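Side-chain contacts in thioesterase PA1618 (Pseudomonas aeruginosa, PDB 4QD8), which probably hydrolyses acyl-CoA thioesters and binds phenacyl-CoA in the crystal: residues T47-P50 against F51-H55; C74-T77 against S78-Y81. All blocks are in the same frame, centred on the assembly; numbering follows the deposited sequence.

Both contacts are local turns at the ends of one element, helix 56-72: contact 1 lies in the loop leading into it from strand 36-42, contact 2 in the loop leading out of it to strand 80-91. They lie on opposite sides of the chain's centre, their own centres 36 Å apart and their nearest atoms about 25 Å apart. Contact 1 is partly buried and faces a second subunit; its turn is bridged by a glutamine amide and flanked by two histidines. Contact 2 is a surface contact that no other chain of the assembly touches, and an aspartate supplies its acceptors from both side chain and backbone.

Contact 1 of 2, residues T47-P50 against F51-H55; sequences THQP and FGLLH
Q49 folds back on F51, L53 and H55 in a local turn contact, within the loop that joins strand 36-42 to helix 56-72. The backbone evidence is a type I turn from Q49 to G52, closed by G52 N to Q49 O (3.1 Å), with Q49 N bonded to L53 O (2.8 Å) and, beyond it, H55 N to T47 O. G52 has the positive phi that the bulge position of such a turn demands. The side chain of Q49 fills the bend. Its CG sits between the backbone N and the carbonyl carbon (chi1 38°), and a second bend at chi2 turns the amide across the turn. There Q49 OE1 accepts from F51 N (2.8 Å) and L53 N (3.1 Å), one from each face of the amide plane, a pair of bonds that limits its rotation. Q49 NE2 lies at the edge of the F51 ring, 3.8 Å from F51 CD2.

The H48 ring covers G52: the glycine CA stands 4.0 Å from the ring centroid, 12° off the normal, a CH-pi contact. The imidazole NE2 finds its hydrogen-bond partner in R96 O. L54 reaches back with CD1 to T47 CB (3.7 Å), while T47 OG1 bonds to P42 O. H55 brings CD2 to 3.8 Å from Q49 CB; its ND1 caps G57 N and its NE2 bonds to S65 OG of the second subunit, whose Y72 stacks with F51. The hydrogen-bond pattern is that of a 3:5 hairpin, a type I turn with a G1 bulge, here running directly into the N-cap histidine of the long helix of the hotdog fold, against the neighbouring subunit.

Contact 2 of 2, residues C74-T77 against S78-Y81; sequences CVDT and SQYY
V75 opens the contact with a loose apolar touch, its CB 4.4 Å from Y80 CB; both side chains also rest on V137 of strand 127-139. D76 then does most of the work. Its CG lies opposite the backbone N (chi1 179°), which carries the carboxylate forward over the bend, where OD1 accepts from S78 N (3.0 Å), the donor lying above the carboxylate plane. S78 OG is modelled 2.4 Å from the same OD1, so short that its exact geometry is doubtful. R5 adds a long, weak ion pair to this oxygen. The backbone O of D76 is shared by two donors as well: Q79 N at 3.1 Å, above the carbonyl plane with an N-H...O angle of 160°, and Y80 N at 2.9 Å, more bent at its hydrogen but close to the carbonyl direction. Y80 CD2 also comes to 3.6 Å from this O. T77 follows at the crest, and its CA points a hydrogen at Y80 O (3.5 Å, 158° at H), a buried carbonyl for which the model offers no hydrogen-bond partner.

The i to i+2 bond from carboxylate to S78 N defines an Asx turn. It overlaps a beta turn from D76 to Q79, with type I angles at T77 and S78, nested inside the wider turn closed by Y80 N; together they reverse the chain between helix 56-72 and strand 80-91 of the hotdog sheet.

Contact 1 of 2, residues T47-P50 against F51-H55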
loop_
_atom_site.group_PDB
_atom_site.type_symbol
_atom_site.label_atom_id
_atom_site.label_comp_id
_atom_site.label_asym_id
_atom_site.label_seq_id
_atom_site.Cartn_x
_atom_site.Cartn_y
_atom_site.Cartn_z
ATOM N N THR A 47 -19.404 -12.849 6.191
ATOM C CA THR A 47 -18.202 -12.014 6.122
ATOM C C THR A 47 -17.037 -12.626 6.902
ATOM O O THR A 47 -15.932 -12.088 6.900
ATOM C CB THR A 47 -18.471 -10.587 6.655
ATOM O OG1 THR A 47 -19.004 -10.676 7.977
ATOM C CG2 THR A 47 -19.476 -9.823 5.762
ATOM N N HIS A 48 -17.271 -13.756 7.570
ATOM C CA HIS A 48 -16.185 -14.451 8.265
ATOM C C HIS A 48 -15.171 -15.096 7.315
ATOM O O HIS A 48 -15.513 -15.480 6.190
ATOM C CB HIS A 48 -16.759 -15.583 9.140
ATOM C CG HIS A 48 -17.245 -15.149 10.485
ATOM N ND1 HIS A 48 -18.097 -15.930 11.242
ATOM C CD2 HIS A 48 -16.998 -14.038 11.221
ATOM C CE1 HIS A 48 -18.357 -15.314 12.382
ATOM N NE2 HIS A 48 -17.711 -14.164 12.392
ATOM N N GLN A 49 -13.922 -15.233 7.770
ATOM C CA GLN A 49 -12.991 -16.190 7.156
ATOM C C GLN A 49 -13.164 -17.540 7.887
ATOM O O GLN A 49 -13.983 -17.621 8.799
ATOM C CB GLN A 49 -11.543 -15.654 7.155
ATOM C CG GLN A 49 -11.106 -14.873 8.383
ATOM C CD GLN A 49 -10.650 -15.783 9.494
ATOM O OE1 GLN A 49 -11.457 -16.480 10.106
ATOM N NE2 GLN A 49 -9.351 -15.796 9.752
ATOM N N PRO A 50 -12.434 -18.601 7.472
ATOM C CA PRO A 50 -12.805 -19.919 8.024
ATOM C C PRO A 50 -12.602 -20.121 9.527
ATOM O O PRO A 50 -13.120 -21.104 10.071
ATOM C CB PRO A 50 -11.927 -20.882 7.222
ATOM C CG PRO A 50 -11.759 -20.190 5.896
ATOM C CD PRO A 50 -11.584 -18.745 6.278
ATOM N N PHE A 51 -11.904 -19.209 10.198
ATOM C CA PHE A 51 -11.644 -19.373 11.627
ATOM C C PHE A 51 -12.547 -18.515 12.484
ATOM O O PHE A 51 -12.352 -18.404 13.687
ATOM C CB PHE A 51 -10.176 -19.099 11.930
ATOM C CG PHE A 51 -9.255 -19.981 11.164
ATOM C CD1 PHE A 51 -8.931 -21.237 11.646
ATOM C CD2 PHE A 51 -8.759 -19.583 9.935
ATOM C CE1 PHE A 51 -8.101 -22.075 10.934
ATOM C CE2 PHE A 51 -7.930 -20.414 9.209
ATOM C CZ PHE A 51 -7.598 -21.665 9.712
ATOM N N GLY A 52 -13.544 -17.908 11.857
ATOM C CA GLY A 52 -14.565 -17.203 12.588
ATOM C C GLY A 52 -14.274 -15.741 12.876
ATOM O O GLY A 52 -15.004 -15.117 13.641
ATOM N N LEU A 53 -13.214 -15.200 12.269
ATOM C CA LEU A 53 -12.896 -13.773 12.372
ATOM C C LEU A 53 -13.415 -13.083 11.122
ATOM O O LEU A 53 -13.532 -13.707 10.070
ATOM C CB LEU A 53 -11.385 -13.554 12.414
ATOM C CG LEU A 53 -10.563 -14.079 13.583
ATOM C CD1 LEU A 53 -9.081 -13.985 13.262
ATOM C CD2 LEU A 53 -10.889 -13.238 14.793
ATOM N N LEU A 54 -13.717 -11.794 11.222
ATOM C CA LEU A 54 -14.025 -11.016 10.024
ATOM C C LEU A 54 -12.881 -11.153 9.006
ATOM O O LEU A 54 -11.723 -10.911 9.325
ATOM C CB LEU A 54 -14.237 -9.546 10.418
ATOM C CG LEU A 54 -14.407 -8.566 9.262
ATOM C CD1 LEU A 54 -15.647 -8.945 8.456
ATOM C CD2 LEU A 54 -14.511 -7.169 9.851
ATOM N N HIS A 55 -13.215 -11.569 7.784
ATOM C CA HIS A 55 -12.245 -11.731 6.693
ATOM C C HIS A 55 -11.678 -10.357 6.350
ATOM O O HIS A 55 -12.433 -9.411 6.184
ATOM C CB HIS A 55 -12.985 -12.322 5.475
ATOM C CG HIS A 55 -12.113 -12.822 4.368
ATOM N ND1 HIS A 55 -11.255 -12.014 3.644
ATOM C CD2 HIS A 55 -12.038 -14.046 3.786
ATOM C CE1 HIS A 55 -10.677 -12.720 2.696
ATOM N NE2 HIS A 55 -11.136 -13.958 2.753
#

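Contact 2 of 2, residues C74-T77 against S78-Y81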
loop_
_atom_site.group_PDB
_atom_site.type_symbol
_atom_site.label_atom_id
_atom_site.label_comp_id
_atom_site.label_asym_id
_atom_site.label_seq_id
_atom_site.Cartn_x
_atom_site.Cartn_y
_atom_site.Cartn_z
ATOM N N CYS A 74 -19.373 12.848 -5.587
ATOM C CA CYS A 74 -18.513 14.023 -5.727
ATOM C C CYS A 74 -18.198 14.395 -7.172
ATOM O O CYS A 74 -17.715 15.496 -7.431
ATOM C CB CYS A 74 -17.201 13.833 -4.963
ATOM S SG CYS A 74 -17.373 13.847 -3.174
ATOM N N VAL A 75 -18.456 13.498 -8.113
ATOM C CA VAL A 75 -18.198 13.832 -9.514
ATOM C C VAL A 75 -19.445 14.233 -10.273
ATOM O O VAL A 75 -20.567 14.010 -9.821
ATOM C CB VAL A 75 -17.535 12.680 -10.298
ATOM C CG1 VAL A 75 -16.214 12.310 -9.673
ATOM C CG2 VAL A 75 -18.471 11.488 -10.391
ATOM N N ASP A 76 -19.219 14.844 -11.432
ATOM C CA ASP A 76 -20.261 15.097 -12.405
ATOM C C ASP A 76 -20.543 13.795 -13.141
ATOM O O ASP A 76 -19.820 13.417 -14.062
ATOM C CB ASP A 76 -19.781 16.165 -13.391
ATOM C CG ASP A 76 -20.803 16.479 -14.473
ATOM O OD1 ASP A 76 -21.857 15.806 -14.550
ATOM O OD2 ASP A 76 -20.532 17.403 -15.268
ATOM N N THR A 77 -21.615 13.128 -12.731
ATOM C CA THR A 77 -21.952 11.803 -13.218
ATOM C C THR A 77 -22.488 11.789 -14.646
ATOM O O THR A 77 -22.681 10.722 -15.220
ATOM C CB THR A 77 -22.970 11.143 -12.288
ATOM O OG1 THR A 77 -23.982 12.102 -11.951
ATOM C CG2 THR A 77 -22.284 10.695 -11.008
ATOM N N SER A 78 -22.721 12.969 -15.214
ATOM C CA SER A 78 -23.148 13.069 -16.608
ATOM C C SER A 78 -21.950 13.015 -17.545
ATOM O O SER A 78 -22.103 12.843 -18.751
ATOM C CB SER A 78 -23.936 14.362 -16.852
ATOM O OG SER A 78 -23.154 15.504 -16.554
ATOM N N GLN A 79 -20.751 13.156 -16.983
ATOM C CA GLN A 79 -19.543 13.139 -17.791
ATOM C C GLN A 79 -18.513 12.120 -17.332
ATOM O O GLN A 79 -17.617 11.767 -18.096
ATOM C CB GLN A 79 -18.884 14.512 -17.794
ATOM C CG GLN A 79 -19.565 15.538 -18.665
ATOM C CD GLN A 79 -18.741 16.795 -18.805
ATOM O OE1 GLN A 79 -19.083 17.835 -18.249
ATOM N NE2 GLN A 79 -17.638 16.703 -19.545
ATOM N N TYR A 80 -18.622 11.680 -16.082
ATOM C CA TYR A 80 -17.581 10.845 -15.484
ATOM C C TYR A 80 -18.137 9.685 -14.688
ATOM O O TYR A 80 -19.238 9.747 -14.152
ATOM C CB TYR A 80 -16.701 11.674 -14.539
ATOM C CG TYR A 80 -16.009 12.836 -15.192
ATOM C CD1 TYR A 80 -14.952 12.633 -16.065
ATOM C CD2 TYR A 80 -16.405 14.140 -14.928
ATOM C CE1 TYR A 80 -14.312 13.691 -16.664
ATOM C CE2 TYR A 80 -15.774 15.208 -15.528
ATOM C CZ TYR A 80 -14.727 14.975 -16.390
ATOM O OH TYR A 80 -14.090 16.034 -16.987
ATOM N N TYR A 81 -17.345 8.628 -14.580
ATOM C CA TYR A 81 -17.626 7.616 -13.583
ATOM C C TYR A 81 -16.317 7.303 -12.885
ATOM O O TYR A 81 -15.251 7.706 -13.346
ATOM C CB TYR A 81 -18.259 6.371 -14.193
ATOM C CG TYR A 81 -17.345 5.588 -15.092
ATOM C CD1 TYR A 81 -17.057 6.033 -16.370
ATOM C CD2 TYR A 81 -16.793 4.391 -14.671
ATOM C CE1 TYR A 81 -16.230 5.320 -17.200
ATOM C CE2 TYR A 81 -15.968 3.670 -15.492
ATOM C CZ TYR A 81 -15.688 4.138 -16.756
ATOM O OH TYR A 81 -14.863 3.422 -17.586
#